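Local coordinates for globin II, extracellular (Lumbricus terrestris, PDB 1X9F), which probably carries oxygen through a haem group as one globin chain of the giant extracellular erythrocruorin of the earthworm, held here with carbon monoxide, at residues 31-35 with 56-62; 103-109 with 138-144; 11-16 with 124-130; 110-114 with 130-135. One frame throughout, in Å; residues are numbered along the deposited sequence.

Interaction 1: residues 31-35 with 56-62. With CMO (carbon monoxide), chain P.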
# COMPACT_ATOMS: atom_id res chain seq x y z
N GLN B 31 -10.09 41.76 4.74
CA GLN B 31 -11.24 42.64 4.56
C GLN B 31 -12.10 42.73 5.82
O GLN B 31 -12.56 43.82 6.18
CB GLN B 31 -12.12 42.17 3.40
CG GLN B 31 -11.39 42.06 2.09
CD GLN B 31 -12.31 41.59 0.98
OE1 GLN B 31 -13.02 42.39 0.37
NE2 GLN B 31 -12.29 40.29 0.71
N ALA B 32 -12.31 41.59 6.46
CA ALA B 32 -13.04 41.52 7.72
C ALA B 32 -12.46 42.51 8.74
O ALA B 32 -13.21 43.23 9.41
CB ALA B 32 -13.02 40.11 8.27
N ILE B 33 -11.13 42.58 8.83
CA ILE B 33 -10.48 43.49 9.78
C ILE B 33 -10.73 44.97 9.44
O ILE B 33 -11.11 45.75 10.33
CB ILE B 33 -8.96 43.18 9.94
CG1 ILE B 33 -8.77 41.82 10.64
CG2 ILE B 33 -8.27 44.28 10.75
CD1 ILE B 33 -7.38 41.21 10.44
N TRP B 34 -10.53 45.35 8.17
CA TRP B 34 -10.77 46.74 7.74
C TRP B 34 -12.23 47.18 7.82
O TRP B 34 -12.50 48.33 8.21
CB TRP B 34 -10.12 47.04 6.37
CG TRP B 34 -8.68 47.32 6.60
CD1 TRP B 34 -7.62 46.52 6.29
CD2 TRP B 34 -8.15 48.43 7.32
NE1 TRP B 34 -6.45 47.09 6.73
CE2 TRP B 34 -6.75 48.27 7.37
CE3 TRP B 34 -8.72 49.57 7.91
CZ2 TRP B 34 -5.93 49.19 7.99
CZ3 TRP B 34 -7.89 50.48 8.53
CH2 TRP B 34 -6.51 50.29 8.56
N ARG B 35 -13.16 46.29 7.52
CA ARG B 35 -14.58 46.58 7.69
C ARG B 35 -14.95 46.78 9.15
O ARG B 35 -15.74 47.67 9.48
CB ARG B 35 -15.44 45.48 7.10
CG ARG B 35 -15.47 45.55 5.60
CD ARG B 35 -16.00 44.32 4.96
NE ARG B 35 -16.00 44.50 3.52
CZ ARG B 35 -15.95 43.51 2.64
NH1 ARG B 35 -15.88 42.24 3.05
NH2 ARG B 35 -15.95 43.78 1.34
N THR B 56 -14.40 48.23 -0.24
CA THR B 56 -13.49 47.24 0.35
C THR B 56 -13.33 45.98 -0.51
O THR B 56 -12.53 45.10 -0.19
CB THR B 56 -13.92 46.86 1.78
OG1 THR B 56 -15.34 46.69 1.83
CG2 THR B 56 -13.67 48.02 2.75
N SER B 57 -14.10 45.91 -1.59
CA SER B 57 -14.01 44.81 -2.54
C SER B 57 -13.09 45.17 -3.69
O SER B 57 -12.70 44.31 -4.48
CB SER B 57 -15.39 44.45 -3.09
OG SER B 57 -16.28 44.12 -2.03
N HIS B 58 -12.74 46.45 -3.78
CA HIS B 58 -11.88 46.90 -4.85
C HIS B 58 -10.52 46.19 -4.75
O HIS B 58 -10.00 46.03 -3.64
CB HIS B 58 -11.74 48.41 -4.81
CG HIS B 58 -11.16 48.98 -6.06
ND1 HIS B 58 -9.83 48.81 -6.38
CD2 HIS B 58 -11.71 49.67 -7.08
CE1 HIS B 58 -9.59 49.38 -7.55
NE2 HIS B 58 -10.71 49.92 -7.99
N PRO B 59 -9.95 45.76 -5.87
CA PRO B 59 -8.67 45.06 -5.87
C PRO B 59 -7.52 45.87 -5.25
O PRO B 59 -6.68 45.31 -4.54
CB PRO B 59 -8.41 44.80 -7.36
CG PRO B 59 -9.26 45.78 -8.08
CD PRO B 59 -10.50 45.90 -7.25
N ALA B 60 -7.49 47.18 -5.52
CA ALA B 60 -6.50 48.06 -4.92
C ALA B 60 -6.63 48.10 -3.40
O ALA B 60 -5.64 48.26 -2.69
CB ALA B 60 -6.61 49.46 -5.49
N PHE B 61 -7.86 47.97 -2.90
CA PHE B 61 -8.04 47.95 -1.47
C PHE B 61 -7.60 46.62 -0.86
O PHE B 61 -7.01 46.61 0.22
CB PHE B 61 -9.47 48.25 -1.06
CG PHE B 61 -9.60 48.44 0.40
CD1 PHE B 61 -9.22 49.65 0.98
CD2 PHE B 61 -9.97 47.38 1.22
CE1 PHE B 61 -9.28 49.83 2.35
CE2 PHE B 61 -10.03 47.56 2.60
CZ PHE B 61 -9.69 48.79 3.16
N ILE B 62 -7.91 45.52 -1.55
CA ILE B 62 -7.48 44.21 -1.08
C ILE B 62 -5.97 44.21 -0.95
O ILE B 62 -5.43 43.79 0.08
CB ILE B 62 -7.89 43.08 -2.08
CG1 ILE B 62 -9.39 43.10 -2.38
CG2 ILE B 62 -7.45 41.71 -1.55
CD1 ILE B 62 -10.26 42.77 -1.21
C CMO P . -2.90 50.28 7.32
O CMO P . -4.03 50.26 6.78

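Interaction 2: residues 103-109 with 138-144. With HEM (protoporphyrin IX containing Fe), chain O.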
# COMPACT_ATOMS: atom_id res chain seq x y z
N ASP B 103 -4.96 58.28 17.92
CA ASP B 103 -4.88 57.02 18.68
C ASP B 103 -6.19 56.25 18.57
O ASP B 103 -6.20 55.02 18.48
CB ASP B 103 -4.62 57.28 20.18
CG ASP B 103 -3.36 58.08 20.44
OD1 ASP B 103 -2.41 58.06 19.62
OD2 ASP B 103 -3.23 58.77 21.49
N ASN B 104 -7.27 57.02 18.63
CA ASN B 104 -8.62 56.54 18.42
C ASN B 104 -8.71 55.52 17.29
O ASN B 104 -9.46 54.53 17.38
CB ASN B 104 -9.45 57.80 18.14
CG ASN B 104 -10.82 57.51 17.64
OD1 ASN B 104 -11.56 56.71 18.22
ND2 ASN B 104 -11.21 58.17 16.56
N TYR B 105 -7.93 55.74 16.23
CA TYR B 105 -7.93 54.84 15.08
C TYR B 105 -7.13 53.55 15.30
O TYR B 105 -7.65 52.47 15.03
CB TYR B 105 -7.42 55.53 13.82
CG TYR B 105 -8.32 56.61 13.28
CD1 TYR B 105 -7.92 57.35 12.17
CD2 TYR B 105 -9.56 56.90 13.86
CE1 TYR B 105 -8.72 58.34 11.65
CE2 TYR B 105 -10.37 57.90 13.34
CZ TYR B 105 -9.94 58.62 12.24
OH TYR B 105 -10.71 59.61 11.70
N PHE B 106 -5.88 53.67 15.75
CA PHE B 106 -5.10 52.48 16.12
C PHE B 106 -5.89 51.65 17.10
O PHE B 106 -5.79 50.43 17.12
CB PHE B 106 -3.76 52.84 16.77
CG PHE B 106 -2.77 53.37 15.80
CD1 PHE B 106 -2.59 54.73 15.67
CD2 PHE B 106 -2.02 52.50 15.01
CE1 PHE B 106 -1.67 55.23 14.77
CE2 PHE B 106 -1.11 52.99 14.10
CZ PHE B 106 -0.93 54.36 13.98
N ASP B 107 -6.70 52.34 17.90
CA ASP B 107 -7.52 51.70 18.90
C ASP B 107 -8.63 50.84 18.29
O ASP B 107 -8.83 49.70 18.71
CB ASP B 107 -8.10 52.74 19.85
CG ASP B 107 -8.63 52.12 21.12
OD1 ASP B 107 -7.81 51.71 21.96
OD2 ASP B 107 -9.85 51.99 21.36
N ALA B 108 -9.34 51.39 17.30
CA ALA B 108 -10.39 50.63 16.61
C ALA B 108 -9.81 49.45 15.84
O ALA B 108 -10.39 48.35 15.83
CB ALA B 108 -11.18 51.53 15.69
N PHE B 109 -8.66 49.68 15.21
CA PHE B 109 -7.98 48.64 14.47
C PHE B 109 -7.68 47.45 15.37
O PHE B 109 -7.97 46.31 15.02
CB PHE B 109 -6.68 49.18 13.87
CG PHE B 109 -6.07 48.28 12.84
CD1 PHE B 109 -4.89 47.61 13.10
CD2 PHE B 109 -6.69 48.10 11.61
CE1 PHE B 109 -4.33 46.78 12.14
CE2 PHE B 109 -6.14 47.27 10.65
CZ PHE B 109 -4.95 46.60 10.92
N GLU B 138 1.56 48.46 18.05
CA GLU B 138 1.08 49.79 17.69
C GLU B 138 1.87 50.93 18.35
O GLU B 138 2.05 51.98 17.74
CB GLU B 138 -0.43 49.91 17.96
CG GLU B 138 -1.28 49.08 17.02
CD GLU B 138 -2.77 49.21 17.27
OE1 GLU B 138 -3.54 49.22 16.29
OE2 GLU B 138 -3.18 49.31 18.45
N ASP B 139 2.37 50.71 19.57
CA ASP B 139 3.23 51.71 20.22
C ASP B 139 4.43 52.06 19.35
O ASP B 139 4.88 53.21 19.34
CB ASP B 139 3.72 51.24 21.60
CG ASP B 139 2.65 51.34 22.67
OD1 ASP B 139 1.68 52.11 22.50
OD2 ASP B 139 2.70 50.68 23.73
N GLY B 140 4.95 51.07 18.64
CA GLY B 140 6.10 51.27 17.75
C GLY B 140 5.76 51.93 16.43
O GLY B 140 6.65 52.46 15.77
N ILE B 141 4.50 51.89 16.02
CA ILE B 141 4.09 52.49 14.75
C ILE B 141 3.72 53.96 14.98
O ILE B 141 4.03 54.84 14.17
CB ILE B 141 2.93 51.70 14.10
CG1 ILE B 141 3.36 50.25 13.81
CG2 ILE B 141 2.45 52.38 12.81
CD1 ILE B 141 2.21 49.24 13.79
N LYS B 142 3.04 54.19 16.10
CA LYS B 142 2.70 55.53 16.52
C LYS B 142 3.97 56.28 16.91
O LYS B 142 4.15 57.45 16.54
CB LYS B 142 1.75 55.47 17.72
CG LYS B 142 0.42 54.79 17.38
CD LYS B 142 -0.66 55.12 18.40
CE LYS B 142 -0.43 54.40 19.74
NZ LYS B 142 -1.64 54.51 20.60
N GLY B 143 4.86 55.60 17.63
CA GLY B 143 6.01 56.24 18.27
C GLY B 143 5.64 56.86 19.61
O GLY B 143 6.52 57.34 20.34
N HIS B 144 4.34 56.85 19.92
CA HIS B 144 3.81 57.41 21.15
C HIS B 144 3.80 56.35 22.25
O HIS B 144 3.87 55.14 21.97
CB HIS B 144 2.37 57.93 20.96
CG HIS B 144 2.25 59.14 20.07
ND1 HIS B 144 3.01 60.28 20.23
CD2 HIS B 144 1.41 59.39 19.04
CE1 HIS B 144 2.66 61.17 19.32
NE2 HIS B 144 1.70 60.66 18.58
CHA HEM O . -0.12 51.90 4.85
CHB HEM O . 0.87 48.68 8.38
CHC HEM O . -2.51 50.74 11.25
CHD HEM O . -3.33 54.12 7.80
C1A HEM O . 0.42 50.73 5.57
C2A HEM O . 1.34 49.89 4.94
C3A HEM O . 1.67 48.90 5.96
C4A HEM O . 0.85 49.36 7.10
CMA HEM O . 2.60 47.72 5.87
CAA HEM O . 1.84 49.94 3.52
CBA HEM O . 3.13 50.71 3.36
CGA HEM O . 3.41 50.73 1.87
O1A HEM O . 3.89 49.71 1.33
O2A HEM O . 3.14 51.78 1.24
C1B HEM O . -0.01 48.98 9.51
C2B HEM O . -0.00 48.17 10.63
C3B HEM O . -0.94 48.78 11.40
C4B HEM O . -1.46 49.87 10.74
CMB HEM O . 0.83 46.95 10.92
CAB HEM O . -1.22 48.26 12.60
CBB HEM O . -1.41 47.69 13.77
C1C HEM O . -3.09 51.86 10.49
C2C HEM O . -4.13 52.59 11.03
C3C HEM O . -4.36 53.54 10.06
C4C HEM O . -3.46 53.31 9.03
CMC HEM O . -4.80 52.36 12.36
CAC HEM O . -5.40 54.60 10.16
CBC HEM O . -6.68 54.24 10.35
C1D HEM O . -2.48 53.81 6.63
C2D HEM O . -2.56 54.55 5.45
C3D HEM O . -1.67 53.95 4.59
C4D HEM O . -1.10 52.85 5.39
CMD HEM O . -3.43 55.75 5.18
CAD HEM O . -1.32 54.35 3.17
CBD HEM O . -2.43 53.97 2.21
CGD HEM O . -1.96 54.36 0.83
O1D HEM O . -0.95 53.80 0.35
O2D HEM O . -2.60 55.23 0.22
NA HEM O . 0.12 50.49 6.88
NB HEM O . -0.88 50.02 9.53
NC HEM O . -2.62 52.28 9.29
ND HEM O . -1.62 52.76 6.63
FE HEM O . -1.19 51.43 8.11

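Interaction 3: residues 11-16 with 124-130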
# COMPACT_ATOMS: atom_id res chain seq x y z
N LYS B 11 1.98 32.64 22.35
CA LYS B 11 0.59 32.31 22.07
C LYS B 11 0.04 33.07 20.86
O LYS B 11 -0.59 32.48 19.98
CB LYS B 11 -0.29 32.56 23.30
CG LYS B 11 -1.74 32.21 23.07
CD LYS B 11 -2.56 32.35 24.33
CE LYS B 11 -2.65 31.03 25.07
NZ LYS B 11 -3.59 31.15 26.21
N VAL B 12 0.30 34.38 20.84
CA VAL B 12 -0.15 35.22 19.73
C VAL B 12 0.48 34.81 18.40
O VAL B 12 -0.20 34.84 17.38
CB VAL B 12 0.06 36.73 20.01
CG1 VAL B 12 -0.29 37.57 18.79
CG2 VAL B 12 -0.78 37.17 21.20
N LYS B 13 1.76 34.43 18.41
CA LYS B 13 2.39 33.92 17.18
C LYS B 13 1.61 32.74 16.61
O LYS B 13 1.29 32.72 15.41
CB LYS B 13 3.86 33.55 17.39
CG LYS B 13 4.78 34.78 17.48
CD LYS B 13 6.25 34.36 17.66
CE LYS B 13 6.79 33.66 16.40
NZ LYS B 13 8.24 33.33 16.57
N SER B 14 1.27 31.78 17.46
CA SER B 14 0.54 30.58 17.02
C SER B 14 -0.88 30.88 16.56
O SER B 14 -1.31 30.41 15.50
CB SER B 14 0.49 29.53 18.13
OG SER B 14 1.73 28.87 18.23
N GLU B 15 -1.61 31.65 17.36
CA GLU B 15 -2.98 31.97 17.04
C GLU B 15 -3.07 32.83 15.79
O GLU B 15 -4.02 32.71 15.02
CB GLU B 15 -3.68 32.60 18.25
CG GLU B 15 -3.72 31.60 19.40
CD GLU B 15 -4.39 32.11 20.65
OE1 GLU B 15 -4.65 31.28 21.55
OE2 GLU B 15 -4.66 33.33 20.74
N TRP B 16 -2.05 33.66 15.56
CA TRP B 16 -1.98 34.44 14.32
C TRP B 16 -1.82 33.51 13.12
O TRP B 16 -2.57 33.62 12.15
CB TRP B 16 -0.83 35.46 14.37
CG TRP B 16 -0.55 36.11 13.04
CD1 TRP B 16 0.50 35.84 12.21
CD2 TRP B 16 -1.34 37.10 12.38
NE1 TRP B 16 0.42 36.61 11.08
CE2 TRP B 16 -0.70 37.40 11.16
CE3 TRP B 16 -2.53 37.79 12.70
CZ2 TRP B 16 -1.20 38.35 10.26
CZ3 TRP B 16 -3.02 38.73 11.81
CH2 TRP B 16 -2.35 39.00 10.60
N CYS B 124 -10.64 29.20 20.90
CA CYS B 124 -9.21 29.01 21.11
C CYS B 124 -8.39 30.23 20.84
O CYS B 124 -7.56 30.25 19.93
CB CYS B 124 -8.72 27.85 20.25
SG CYS B 124 -9.75 26.40 20.54
N TYR B 125 -8.60 31.26 21.64
CA TYR B 125 -7.75 32.42 21.56
C TYR B 125 -7.74 33.14 22.90
O TYR B 125 -8.66 32.97 23.70
CB TYR B 125 -8.16 33.32 20.38
CG TYR B 125 -8.86 34.60 20.74
CD1 TYR B 125 -10.06 34.60 21.44
CD2 TYR B 125 -8.32 35.81 20.34
CE1 TYR B 125 -10.69 35.77 21.77
CE2 TYR B 125 -8.95 36.99 20.65
CZ TYR B 125 -10.13 36.97 21.37
OH TYR B 125 -10.76 38.15 21.68
N ASP B 126 -6.69 33.91 23.14
CA ASP B 126 -6.55 34.64 24.39
C ASP B 126 -6.54 36.14 24.11
O ASP B 126 -5.53 36.71 23.67
CB ASP B 126 -5.28 34.20 25.10
CG ASP B 126 -5.07 34.89 26.43
OD1 ASP B 126 -5.55 36.03 26.63
OD2 ASP B 126 -4.43 34.36 27.36
N ARG B 127 -7.68 36.76 24.38
CA ARG B 127 -7.93 38.17 24.12
C ARG B 127 -6.95 39.07 24.85
O ARG B 127 -6.47 40.06 24.29
CB ARG B 127 -9.36 38.49 24.55
CG ARG B 127 -9.76 39.91 24.30
CD ARG B 127 -11.23 40.19 24.51
NE ARG B 127 -11.59 41.40 23.78
CZ ARG B 127 -11.35 42.64 24.19
NH1 ARG B 127 -10.76 42.87 25.36
NH2 ARG B 127 -11.71 43.67 23.43
N GLU B 128 -6.66 38.74 26.10
CA GLU B 128 -5.75 39.54 26.90
C GLU B 128 -4.33 39.51 26.35
O GLU B 128 -3.63 40.53 26.39
CB GLU B 128 -5.76 39.09 28.36
CG GLU B 128 -6.92 39.64 29.17
CD GLU B 128 -6.76 39.40 30.66
OE1 GLU B 128 -6.66 38.22 31.07
OE2 GLU B 128 -6.74 40.39 31.43
N ALA B 129 -3.90 38.35 25.85
CA ALA B 129 -2.58 38.20 25.26
C ALA B 129 -2.49 38.93 23.92
O ALA B 129 -1.49 39.60 23.64
CB ALA B 129 -2.24 36.72 25.08
N TRP B 130 -3.55 38.84 23.11
CA TRP B 130 -3.61 39.58 21.85
C TRP B 130 -3.63 41.08 22.09
O TRP B 130 -2.85 41.82 21.49
CB TRP B 130 -4.83 39.16 21.03
CG TRP B 130 -4.60 37.96 20.19
CD1 TRP B 130 -4.70 36.66 20.58
CD2 TRP B 130 -4.22 37.93 18.81
NE1 TRP B 130 -4.41 35.82 19.53
CE2 TRP B 130 -4.12 36.57 18.43
CE3 TRP B 130 -3.96 38.92 17.84
CZ2 TRP B 130 -3.77 36.18 17.13
CZ3 TRP B 130 -3.62 38.53 16.56
CH2 TRP B 130 -3.53 37.16 16.21
O HOH W 1 -2.40 33.13 27.76

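Interaction 4: residues 110-114 with 130-135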
# COMPACT_ATOMS: atom_id res chain seq x y z
N LYS B 110 -7.13 47.74 16.55
CA LYS B 110 -6.82 46.70 17.51
C LYS B 110 -8.07 45.90 17.89
O LYS B 110 -8.02 44.67 17.97
CB LYS B 110 -6.19 47.31 18.76
CG LYS B 110 -5.87 46.29 19.84
CD LYS B 110 -5.17 46.92 21.01
CE LYS B 110 -6.16 47.65 21.91
NZ LYS B 110 -5.58 47.80 23.28
N THR B 111 -9.18 46.60 18.13
CA THR B 111 -10.44 45.96 18.48
C THR B 111 -10.89 45.05 17.35
O THR B 111 -11.37 43.94 17.58
CB THR B 111 -11.51 47.03 18.76
OG1 THR B 111 -11.09 47.83 19.87
CG2 THR B 111 -12.81 46.41 19.25
N ALA B 112 -10.72 45.55 16.13
CA ALA B 112 -11.12 44.83 14.94
C ALA B 112 -10.30 43.56 14.76
O ALA B 112 -10.88 42.48 14.55
CB ALA B 112 -11.00 45.74 13.72
N ILE B 113 -8.97 43.67 14.84
CA ILE B 113 -8.10 42.49 14.79
C ILE B 113 -8.57 41.44 15.78
O ILE B 113 -8.77 40.28 15.41
CB ILE B 113 -6.63 42.85 15.09
CG1 ILE B 113 -6.02 43.70 13.98
CG2 ILE B 113 -5.79 41.58 15.26
CD1 ILE B 113 -4.67 44.29 14.37
N LEU B 114 -8.76 41.85 17.04
CA LEU B 114 -9.15 40.93 18.09
C LEU B 114 -10.50 40.29 17.81
O LEU B 114 -10.73 39.13 18.14
CB LEU B 114 -9.17 41.62 19.45
CG LEU B 114 -7.90 41.48 20.28
CD1 LEU B 114 -6.64 41.89 19.51
CD2 LEU B 114 -8.03 42.31 21.53
N TRP B 130 -3.55 38.84 23.11
CA TRP B 130 -3.61 39.58 21.85
C TRP B 130 -3.63 41.08 22.09
O TRP B 130 -2.85 41.82 21.49
CB TRP B 130 -4.83 39.16 21.03
CG TRP B 130 -4.60 37.96 20.19
CD1 TRP B 130 -4.70 36.66 20.58
CD2 TRP B 130 -4.22 37.93 18.81
NE1 TRP B 130 -4.41 35.82 19.53
CE2 TRP B 130 -4.12 36.57 18.43
CE3 TRP B 130 -3.96 38.92 17.84
CZ2 TRP B 130 -3.77 36.18 17.13
CZ3 TRP B 130 -3.62 38.53 16.56
CH2 TRP B 130 -3.53 37.16 16.21
N ASP B 131 -4.52 41.53 22.97
CA ASP B 131 -4.65 42.95 23.27
C ASP B 131 -3.30 43.56 23.65
O ASP B 131 -2.91 44.62 23.15
CB ASP B 131 -5.66 43.15 24.40
CG ASP B 131 -5.95 44.60 24.68
OD1 ASP B 131 -6.44 45.30 23.76
OD2 ASP B 131 -5.71 45.14 25.77
N ALA B 132 -2.57 42.85 24.51
CA ALA B 132 -1.29 43.31 25.00
C ALA B 132 -0.25 43.39 23.89
O ALA B 132 0.51 44.35 23.80
CB ALA B 132 -0.80 42.40 26.11
N CYS B 133 -0.22 42.36 23.04
CA CYS B 133 0.77 42.27 21.97
C CYS B 133 0.46 43.19 20.79
O CYS B 133 1.39 43.72 20.18
CB CYS B 133 0.95 40.82 21.53
SG CYS B 133 1.91 39.85 22.72
N ILE B 134 -0.82 43.40 20.47
CA ILE B 134 -1.17 44.38 19.43
C ILE B 134 -0.82 45.81 19.90
O ILE B 134 -0.32 46.62 19.11
CB ILE B 134 -2.66 44.27 18.98
CG1 ILE B 134 -2.96 42.88 18.41
CG2 ILE B 134 -3.00 45.35 17.95
CD1 ILE B 134 -2.06 42.44 17.25
N ASP B 135 -1.07 46.09 21.17
CA ASP B 135 -0.68 47.36 21.78
C ASP B 135 0.80 47.61 21.62
O ASP B 135 1.21 48.68 21.14
CB ASP B 135 -1.00 47.38 23.27
CG ASP B 135 -2.21 48.21 23.59
OD1 ASP B 135 -2.98 48.56 22.66
OD2 ASP B 135 -2.48 48.58 24.76

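Interaction 1: residues 31-35 with 56-62
The ring of F61 points its edge at the face of W34, forming an offset edge-to-face pair: the planes stand at 83° and the F61 centroid lies 5.6 Å from that of the five-membered ring of W34. F61 CZ leads the approach, and W34 CB sits close to the F61 plane, 3.7 Å from CZ. The guanidinium of R35 is the second flat group of the contact. T56 OG1 and S57 OG both lie at its edge, while Q31 CB rests over the rim of one face. R35 grips T56 side-on, with two nitrogens on one oxygen: NE donates to OG1 over 2.8 Å at 145°, and NH2 reaches the same OG1 at 3.0 Å. The R35 chain is extended from CG to NE, which carries the group out to the threonine. T56 holds OG1 between its backbone N and carbonyl carbon (chi1 43°), presenting the hydroxyl to the arginine. With a valine here in place of the threonine, NE and NH2 of R35 would probably lose their shared acceptor, and the guanidinium would be freer to turn. Beside the arginine, I62 CD1 packs 3.6 Å from Q31 CG, the two side chains slanting across each other. W34 also belongs to the carbon monoxide pocket, together with F48, H64 and V68, though the modelled distance between W34 and the carbon monoxide is doubtful. The contact joins helix 23-40 to the start of helix 59-77, where H58 provides the N-cap, and helix 103-121 closes over it through F109, which meets W34.

Interaction 2: residues 103-109 with 138-144
F106 and K142 form the dense part of this contact, the aromatic ring being enclosed on both faces. K142 CG makes a CH-pi contact over one face, 3.5 Å from the ring centroid and 17° off the normal. Over the opposite face, toward the rim, lies the haem methyl CMC. The E138 carboxylate stands at the ring edge with its plane 89° from that of the ring, and its OE1 is 2.7 Å from the backbone O of F106. I141 adds its CG2 methyl, 3.8 Å from F106 CE2. The haem completes this packed region: F109 CE1 and E138 CG each lie 3.5 Å from the vinyl carbon CBB, and F106, F109, E138 and I141 all belong to the haem pocket.

Toward solvent the fit is much looser. K142, bent at chi3, crosses D103 at about a right angle, and the salt bridge from NZ to D103 OD1 is long, 3.8 Å. H144 approaches D103 OD1 through CD2, but it is poorly ordered, as is G143, whose positive phi ends the helical course. The charged end is thus probably held less firmly than the buried ring. The axes of segments 103-109 and 138-142, on helices 103-121 and 127-142, approach to 11.3 Å at 150°, close to antiparallel. Helix 82-96 backs I141 through L92 and H96, and helix 23-40 packs on F109 through I33 and T37.

Interaction 3: residues 11-16 with 124-130
E15 and W130 meet where helix 6-20 crosses the start of helix 127-142, the A and H helices of the globin fold, and the polar groups here are largely accounted for. E15 OE2 accepts twice. W130 NE1 donates to the anti lone pair over 2.8 Å, E15 OE2 lying in the indole plane; D126 N donates to the syn lone pair over 3.2 Å at 157°. The extended E15 chain places the carboxylate nearly coplanar with the indole, and its other oxygen, OE1, is hydrogen-bonded by a polar side chain of a neighbouring protein chain. D126 is the N-cap of helix 127-142: its OD1 accepts from A129 N over 3.0 Å, the donor standing well above the carboxylate plane. Its OD2 faces K11 NZ in a salt bridge of 3.5 Å and also pairs with K2. K11 NZ in turn finds its strongest partner in the backbone of that other chain, to which C124 is also joined by a disulfide. W16 NE1 is taken up by D73. Beside these polar groups the packing is apolar: V12 CG1 sits over the six-membered ring of W130, 3.8 Å from its centroid and only 5° off the normal. A phenylalanine in place of this tryptophan would remove NE1, and E15 OE2 would probably be left with D126 N alone of these two donors while part of the flat surface under V12 was lost. On the far edge of the indole, W130 CH2 lies 3.7 Å from W16 CB.

Interaction 4: residues 110-114 with 130-135
K110 reaches across from helix 103-121 to helix 127-142, and its atoms pass from an apolar partner near the backbone to two acids at the tip. CB rests 3.8 Å from I134 CG2, and CG comes to 3.6 Å from the same methyl as the two side chains slide past each other in opposite directions. At chi3 (79°) the chain bends, bringing CD to 3.2 Å from D135 OD1. CE passes 3.0 Å from D131 OD1. NZ then lies between the two acids: its salt bridge to D131 OD1 measures 2.7 Å and that to D135 OD1 2.8 Å. D131 is met on its syn side, tilted out of the carboxylate plane, whereas D135 is approached from above the plane, 50° out of it. Two acceptors one helical turn apart thus hold the ammonium group in a salt-bridge network.

Beneath this polar end, apolar side chains close the gap between the helices. L114 CD1 lies 3.6 Å from W130 CB, while its other branch, CD2, touches D131 CB. I113 turns its CG2 toward the far ring of W130, crossing it at about a right angle, and meets I134 tip to tip through CD1. Elsewhere C133 forms the disulfide to C4, tying this helix to the N-terminal segment. The axes of segments 110-114 and 130-135, 10.1 Å apart at 137°, with an apolar seam and a charged side, belong to the roughly antiparallel G-H helix pair of the globin fold.

In the fold
The four contacts trace the globin framework. Interactions 2 and 4 lie on the same helices, 103-121 and 127-142, centres about 10 Å apart, with 4 nested within the loop that 2 closes. Interaction 3 shares W130 with interaction 4, centres about 9 Å apart, and adds helix 6-20. Along the chain, interaction 1 closes before 2 and 4 open and lies inside the loop closed by interaction 3, whose segments alternate with those of 2 and 4. Interaction 1 is centred about 19 Å from interaction 4, yet touches it through I33 and meets 2 where W34 packs on F109. Interactions 1 and 2 bound the haem and gas pocket; 3 and 4 join the A, G and H helices.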